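Local structure of protease Do-like 2, chloroplastic (Arabidopsis thaliana, 4FLN) at residues H57-Y62 with Q67-F72; S371-I374 with V379-P382. The protein acts as a chloroplast serine protease of the Deg/HtrA family, making the primary cleavage of photodamaged D1 protein in photosystem II. One frame throughout, in Å; residues are numbered along the deposited sequence.

Contact 1: H57-Y62 with Q67-F72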
ATOM      1  N   HIS B  57      24.728  21.244  -5.335  1.00 68.72           N
ATOM      2  CA  HIS B  57      23.480  21.893  -5.728  1.00 74.67           C
ATOM      3  C   HIS B  57      22.824  22.662  -4.596  1.00 82.32           C
ATOM      4  O   HIS B  57      22.427  22.072  -3.595  1.00 90.10           O
ATOM      5  CB  HIS B  57      22.483  20.854  -6.253  1.00 76.63           C
ATOM      6  CG  HIS B  57      22.970  20.103  -7.451  1.00 75.11           C
ATOM      7  ND1 HIS B  57      22.731  20.525  -8.740  1.00 73.19           N
ATOM      8  CD2 HIS B  57      23.697  18.967  -7.556  1.00 66.53           C
ATOM      9  CE1 HIS B  57      23.285  19.678  -9.587  1.00 68.70           C
ATOM     10  NE2 HIS B  57      23.878  18.723  -8.893  1.00 64.79           N
ATOM     11  N   THR B  58      22.709  23.978  -4.745  1.00 82.01           N
ATOM     12  CA  THR B  58      21.842  24.734  -3.854  1.00 80.14           C
ATOM     13  C   THR B  58      20.695  25.341  -4.634  1.00 74.95           C
ATOM     14  O   THR B  58      20.868  26.339  -5.323  1.00 83.82           O
ATOM     15  CB  THR B  58      22.591  25.880  -3.168  1.00 78.79           C
ATOM     16  OG1 THR B  58      23.851  25.408  -2.672  1.00 84.64           O
ATOM     17  CG2 THR B  58      21.753  26.440  -2.025  1.00 68.72           C
ATOM     18  N   ALA B  59      19.512  24.763  -4.489  1.00 64.88           N
ATOM     19  CA  ALA B  59      18.327  25.298  -5.130  1.00 60.09           C
ATOM     20  C   ALA B  59      17.633  26.260  -4.181  1.00 65.52           C
ATOM     21  O   ALA B  59      17.824  26.174  -2.973  1.00 68.90           O
ATOM     22  CB  ALA B  59      17.392  24.175  -5.521  1.00 56.20           C
ATOM     23  N   PRO B  60      16.838  27.193  -4.725  1.00 63.71           N
ATOM     24  CA  PRO B  60      16.003  28.061  -3.893  1.00 58.53           C
ATOM     25  C   PRO B  60      14.741  27.325  -3.481  1.00 61.48           C
ATOM     26  O   PRO B  60      14.289  26.449  -4.212  1.00 62.52           O
ATOM     27  CB  PRO B  60      15.642  29.192  -4.850  1.00 61.17           C
ATOM     28  CG  PRO B  60      15.556  28.518  -6.166  1.00 59.76           C
ATOM     29  CD  PRO B  60      16.614  27.436  -6.161  1.00 59.83           C
ATOM     30  N   ASP B  61      14.174  27.674  -2.337  1.00 59.65           N
ATOM     31  CA  ASP B  61      12.881  27.144  -1.944  1.00 56.03           C
ATOM     32  C   ASP B  61      11.838  28.093  -2.527  1.00 62.39           C
ATOM     33  O   ASP B  61      11.934  29.298  -2.336  1.00 72.50           O
ATOM     34  CB  ASP B  61      12.795  27.104  -0.416  1.00 67.53           C
ATOM     35  CG  ASP B  61      11.447  26.617   0.098  1.00 81.90           C
ATOM     36  OD1 ASP B  61      11.356  25.444   0.513  1.00 86.26           O
ATOM     37  OD2 ASP B  61      10.480  27.413   0.117  1.00 89.58           O
ATOM     38  N   TYR B  62      10.862  27.577  -3.267  1.00 61.23           N
ATOM     39  CA  TYR B  62       9.826  28.446  -3.841  1.00 63.15           C
ATOM     40  C   TYR B  62       8.707  28.789  -2.858  1.00 64.38           C
ATOM     41  O   TYR B  62       8.160  29.899  -2.872  1.00 55.92           O
ATOM     42  CB  TYR B  62       9.273  27.851  -5.137  1.00 59.16           C
ATOM     43  CG  TYR B  62      10.367  27.616  -6.142  1.00 60.88           C
ATOM     44  CD1 TYR B  62      10.656  28.557  -7.119  1.00 65.04           C
ATOM     45  CD2 TYR B  62      11.145  26.470  -6.084  1.00 63.44           C
ATOM     46  CE1 TYR B  62      11.674  28.351  -8.026  1.00 67.89           C
ATOM     47  CE2 TYR B  62      12.163  26.256  -6.985  1.00 67.55           C
ATOM     48  CZ  TYR B  62      12.424  27.198  -7.951  1.00 69.55           C
ATOM     49  OH  TYR B  62      13.437  26.973  -8.846  1.00 74.90           O
ATOM     50  N   GLN B  67      14.622  31.908   1.130  1.00 56.37           N
ATOM     51  CA  GLN B  67      15.422  30.781   1.601  1.00 61.28           C
ATOM     52  C   GLN B  67      15.857  29.882   0.452  1.00 61.28           C
ATOM     53  O   GLN B  67      15.310  29.928  -0.657  1.00 62.43           O
ATOM     54  CB  GLN B  67      14.630  29.915   2.588  1.00 68.57           C
ATOM     55  CG  GLN B  67      14.555  30.422   4.015  1.00 78.46           C
ATOM     56  CD  GLN B  67      13.893  29.415   4.955  1.00 83.94           C
ATOM     57  OE1 GLN B  67      13.702  28.245   4.606  1.00 75.82           O
ATOM     58  NE2 GLN B  67      13.542  29.870   6.156  1.00 90.44           N
ATOM     59  N   LYS B  68      16.844  29.048   0.738  1.00 53.10           N
ATOM     60  CA  LYS B  68      17.288  28.064  -0.218  1.00 57.43           C
ATOM     61  C   LYS B  68      17.017  26.646   0.297  1.00 55.62           C
ATOM     62  O   LYS B  68      16.875  26.430   1.498  1.00 54.14           O
ATOM     63  CB  LYS B  68      18.759  28.304  -0.558  1.00 61.95           C
ATOM     64  CG  LYS B  68      18.959  29.614  -1.328  1.00 70.75           C
ATOM     65  CD  LYS B  68      20.348  29.744  -1.932  1.00 72.64           C
ATOM     66  CE  LYS B  68      20.350  30.740  -3.081  1.00 73.83           C
ATOM     67  NZ  LYS B  68      19.515  30.269  -4.227  1.00 77.18           N
ATOM     68  N   GLN B  69      16.899  25.691  -0.619  1.00 57.13           N
ATOM     69  CA  GLN B  69      16.738  24.298  -0.233  1.00 64.87           C
ATOM     70  C   GLN B  69      18.047  23.738   0.312  1.00 71.95           C
ATOM     71  O   GLN B  69      19.069  24.425   0.342  1.00 75.49           O
ATOM     72  CB  GLN B  69      16.278  23.467  -1.424  1.00 71.45           C
ATOM     73  CG  GLN B  69      14.911  23.857  -1.943  1.00 80.91           C
ATOM     74  CD  GLN B  69      14.355  22.840  -2.911  1.00 86.66           C
ATOM     75  OE1 GLN B  69      15.104  22.057  -3.504  1.00 86.64           O
ATOM     76  NE2 GLN B  69      13.036  22.833  -3.068  1.00 87.35           N
ATOM     77  N   ARG B  70      18.014  22.479   0.730  1.00 74.15           N
ATOM     78  CA  ARG B  70      19.170  21.858   1.365  1.00 77.82           C
ATOM     79  C   ARG B  70      20.282  21.506   0.366  1.00 67.37           C
ATOM     80  O   ARG B  70      20.027  20.873  -0.662  1.00 57.56           O
ATOM     81  CB  ARG B  70      18.726  20.613   2.128  1.00 86.71           C
ATOM     82  CG  ARG B  70      19.588  20.281   3.317  1.00101.44           C
ATOM     83  CD  ARG B  70      19.141  18.983   3.947  1.00114.59           C
ATOM     84  NE  ARG B  70      19.836  18.731   5.202  1.00122.91           N
ATOM     85  CZ  ARG B  70      19.399  19.144   6.386  1.00126.64           C
ATOM     86  NH1 ARG B  70      18.264  19.827   6.474  1.00122.42           N
ATOM     87  NH2 ARG B  70      20.097  18.872   7.481  1.00133.47           N
ATOM     88  N   GLN B  71      21.513  21.910   0.685  1.00 66.73           N
ATOM     89  CA  GLN B  71      22.667  21.675  -0.186  1.00 72.91           C
ATOM     90  C   GLN B  71      23.091  20.206  -0.247  1.00 81.23           C
ATOM     91  O   GLN B  71      23.387  19.594   0.782  1.00 88.96           O
ATOM     92  CB  GLN B  71      23.868  22.517   0.261  1.00 68.04           C
ATOM     93  CG  GLN B  71      25.106  22.313  -0.607  1.00 75.86           C
ATOM     94  CD  GLN B  71      26.278  23.217  -0.227  1.00 85.95           C
ATOM     95  OE1 GLN B  71      26.575  24.201  -0.911  1.00 75.95           O
ATOM     96  NE2 GLN B  71      26.962  22.869   0.859  1.00 95.36           N
ATOM     97  N   PHE B  72      23.143  19.658  -1.459  1.00 77.55           N
ATOM     98  CA  PHE B  72      23.617  18.292  -1.665  1.00 84.36           C
ATOM     99  C   PHE B  72      24.591  18.158  -2.838  1.00 79.68           C
ATOM    100  O   PHE B  72      24.719  19.064  -3.663  1.00 75.69           O
ATOM    101  CB  PHE B  72      22.440  17.333  -1.851  1.00 88.90           C
ATOM    102  CG  PHE B  72      21.668  17.549  -3.118  1.00 83.43           C
ATOM    103  CD1 PHE B  72      20.794  18.618  -3.241  1.00 79.21           C
ATOM    104  CD2 PHE B  72      21.796  16.668  -4.178  1.00 80.85           C
ATOM    105  CE1 PHE B  72      20.070  18.815  -4.406  1.00 72.89           C
ATOM    106  CE2 PHE B  72      21.073  16.859  -5.345  1.00 79.53           C
ATOM    107  CZ  PHE B  72      20.209  17.938  -5.457  1.00 73.02           C
TER
HETATM  108  O   HOH W   1      19.664  22.176  -3.652  1.00 51.52           O

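Contact 2: S371-I374 with V379-P382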
ATOM      1  N   SER B 371      11.176  35.811  -7.497  1.00 50.31           N
ATOM      2  CA  SER B 371      10.836  37.116  -6.968  1.00 51.31           C
ATOM      3  C   SER B 371       9.821  36.993  -5.847  1.00 54.57           C
ATOM      4  O   SER B 371       8.997  36.074  -5.832  1.00 48.19           O
ATOM      5  CB  SER B 371      10.252  37.981  -8.076  1.00 53.73           C
ATOM      6  OG  SER B 371      11.040  37.871  -9.242  1.00 55.53           O
ATOM      7  N   TYR B 372       9.901  37.911  -4.892  1.00 58.40           N
ATOM      8  CA  TYR B 372       8.884  38.005  -3.861  1.00 56.33           C
ATOM      9  C   TYR B 372       8.790  39.406  -3.282  1.00 55.48           C
ATOM     10  O   TYR B 372       9.774  40.141  -3.252  1.00 65.62           O
ATOM     11  CB  TYR B 372       9.100  36.952  -2.769  1.00 58.35           C
ATOM     12  CG  TYR B 372      10.173  37.264  -1.756  1.00 61.60           C
ATOM     13  CD1 TYR B 372       9.848  37.838  -0.532  1.00 60.59           C
ATOM     14  CD2 TYR B 372      11.505  36.960  -2.007  1.00 60.61           C
ATOM     15  CE1 TYR B 372      10.821  38.116   0.408  1.00 65.31           C
ATOM     16  CE2 TYR B 372      12.487  37.232  -1.071  1.00 64.34           C
ATOM     17  CZ  TYR B 372      12.140  37.810   0.136  1.00 67.80           C
ATOM     18  OH  TYR B 372      13.109  38.088   1.071  1.00 71.92           O
ATOM     19  N   ILE B 373       7.591  39.777  -2.851  1.00 52.80           N
ATOM     20  CA  ILE B 373       7.373  41.033  -2.148  1.00 52.84           C
ATOM     21  C   ILE B 373       6.353  40.810  -1.029  1.00 51.39           C
ATOM     22  O   ILE B 373       5.388  40.062  -1.199  1.00 48.86           O
ATOM     23  CB  ILE B 373       6.945  42.166  -3.119  1.00 44.37           C
ATOM     24  CG1 ILE B 373       6.748  43.480  -2.369  1.00 51.11           C
ATOM     25  CG2 ILE B 373       5.694  41.787  -3.887  1.00 41.53           C
ATOM     26  CD1 ILE B 373       6.524  44.671  -3.284  1.00 59.20           C
ATOM     27  N   ILE B 374       6.591  41.432   0.123  1.00 49.46           N
ATOM     28  CA  ILE B 374       5.728  41.258   1.287  1.00 47.34           C
ATOM     29  C   ILE B 374       5.145  42.587   1.755  1.00 51.09           C
ATOM     30  O   ILE B 374       5.876  43.530   2.044  1.00 57.43           O
ATOM     31  CB  ILE B 374       6.495  40.614   2.454  1.00 51.41           C
ATOM     32  CG1 ILE B 374       7.264  39.386   1.973  1.00 52.14           C
ATOM     33  CG2 ILE B 374       5.548  40.216   3.576  1.00 50.46           C
ATOM     34  CD1 ILE B 374       7.989  38.649   3.078  1.00 50.37           C
ATOM     35  N   VAL B 379       2.406  37.788   1.609  1.00 36.14           N
ATOM     36  CA  VAL B 379       3.558  37.353   0.840  1.00 47.78           C
ATOM     37  C   VAL B 379       3.167  36.994  -0.587  1.00 53.25           C
ATOM     38  O   VAL B 379       2.356  36.086  -0.813  1.00 58.06           O
ATOM     39  CB  VAL B 379       4.251  36.162   1.527  1.00 53.62           C
ATOM     40  CG1 VAL B 379       5.241  35.509   0.601  1.00 43.96           C
ATOM     41  CG2 VAL B 379       4.934  36.626   2.801  1.00 63.02           C
ATOM     42  N   PHE B 380       3.746  37.719  -1.542  1.00 49.41           N
ATOM     43  CA  PHE B 380       3.466  37.518  -2.965  1.00 52.08           C
ATOM     44  C   PHE B 380       4.645  36.898  -3.746  1.00 51.68           C
ATOM     45  O   PHE B 380       5.793  37.297  -3.573  1.00 53.62           O
ATOM     46  CB  PHE B 380       3.074  38.851  -3.615  1.00 44.15           C
ATOM     47  CG  PHE B 380       1.824  39.468  -3.052  1.00 44.79           C
ATOM     48  CD1 PHE B 380       0.580  38.945  -3.355  1.00 48.30           C
ATOM     49  CD2 PHE B 380       1.889  40.592  -2.254  1.00 52.96           C
ATOM     50  CE1 PHE B 380      -0.570  39.517  -2.860  1.00 45.20           C
ATOM     51  CE2 PHE B 380       0.740  41.169  -1.750  1.00 52.64           C
ATOM     52  CZ  PHE B 380      -0.492  40.627  -2.053  1.00 49.74           C
ATOM     53  N   THR B 381       4.355  35.914  -4.592  1.00 41.20           N
ATOM     54  CA  THR B 381       5.311  35.442  -5.599  1.00 46.42           C
ATOM     55  C   THR B 381       4.602  35.134  -6.909  1.00 53.40           C
ATOM     56  O   THR B 381       3.378  34.946  -6.934  1.00 53.51           O
ATOM     57  CB  THR B 381       6.040  34.151  -5.193  1.00 45.26           C
ATOM     58  OG1 THR B 381       5.127  33.286  -4.512  1.00 55.17           O
ATOM     59  CG2 THR B 381       7.216  34.440  -4.313  1.00 44.72           C
ATOM     60  N   PRO B 382       5.373  35.068  -8.008  1.00 48.13           N
ATOM     61  CA  PRO B 382       4.800  34.597  -9.270  1.00 40.60           C
ATOM     62  C   PRO B 382       4.552  33.091  -9.195  1.00 43.45           C
ATOM     63  O   PRO B 382       5.314  32.354  -8.567  1.00 50.10           O
ATOM     64  CB  PRO B 382       5.889  34.927 -10.294  1.00 29.34           C
ATOM     65  CG  PRO B 382       6.779  35.911  -9.620  1.00 41.21           C
ATOM     66  CD  PRO B 382       6.760  35.517  -8.182  1.00 44.87           C
TER

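Contact 1: H57-Y62 with Q67-F72
His57 and Phe72 pair where strands 50-57 and 72-82 begin to part: His57 N gives Phe72 O a nearly straight bond (2.7 Å, 174°), with a weak return from Phe72 N to His57 O. His57 CB sits over one face of the Phe72 ring, 4.0 Å from its centroid, while the two rings, slid apart, barely overlap. Farther along, Lys68 CB lies 3.4 Å from Ala59 O, and CG stays near the same oxygen; Lys68 CD rests 3.6 Å from Thr58 CG2, the two side chains crossing at about a right angle, and a bend at chi4 brings Lys68 NZ to 4.1 Å from Pro60 CB. A chi1 of -46° at Thr58 sends CG2 to Lys68 and leaves OG1 for its bond to Thr97. An alanine here, lacking CG2 and OG1, would probably leave Lys68 CD without that neighbour and the Thr97 hydroxyl without this partner. Gln69 N to Ala59 O (2.6 Å) and Asp61 N to Gln67 O (3.0 Å) form a second, separate bridge round Pro60 and Lys68, its register shifted by one from that at His57. Backbone bonds thus carry this irregular loop, while several polar side chains bond elsewhere, Gln71 OE1 to Tyr493 OH of the second subunit.

Contact 2: S371-I374 with V379-P382
The Phe380 ring turns its edge, not a face, to the opposing strand: Ile373 O lies near the ring plane, 3.7 Å from Phe380 CD2. With chi1 at -62°, CG stands beside the backbone N that bonds this same oxygen, which keeps the ring close to it; chi2 of -74° sets which part of the ring faces the oxygen. Outside the hairpin, the Phe380 ring meets that of Phe467 with planes inclined, while the Tyr372 ring, which has Ile374 CG1 in plane at its edge, meets Trp66 edge-to-face and its hydroxyl bonds Ser497 O.

In the backbone, Ile373 and Phe380 form an antiparallel hydrogen-bonded pair. Phe380 N reaches Ile373 O at 2.9 Å with an N-H...O angle of 163°; Ile373 N reaches Phe380 O at 3.1 Å. Tyr372 CA adds a CA-H...O contact to Phe380 O at 3.2 Å. On the sheet face of this pair, the Ile373 and Phe380 side chains cross obliquely, Ile373 CG2 3.9 Å from Phe380 CB, and Ile373 also touches Ile450 and Ala454 of helix 450-459. On the other face, Ile374 and Val379, a non-hydrogen-bonded pair, lie side by side, Ile374 CD1 3.7 Å from Val379 CG2.

Two backbone bonds thus tie the strands of this hairpin of the second PDZ domain, and further ones run on to strand 417-422, while side-chain contacts across the two pairs are mainly apolar: Ile373 with Phe380 on one face, Ile374 with Val379 on the other.

How the contacts relate
Contact 1 is a surface contact within the protease region, in the long connection between strands 50-57 and 72-82, probably corresponding in position to loop LA of HtrA proteases; contact 2 is a buried hairpin of the second PDZ domain. They share no element: the centres of contact 1 and contact 2 lie about 17 Å apart, and their nearest atoms about 5 Å apart. Residues between and within the arms of contact 1 nevertheless reach contact 2's neighbourhood: Trp66 and Pro65 meet Tyr372, while Pro60 and Tyr62 touch Pro370. Chemistry follows place. Contact 1 mixes a water, long polar side chains and partners on a second subunit; contact 2 is regular and mainly apolar on its faces, and no other chain touches it.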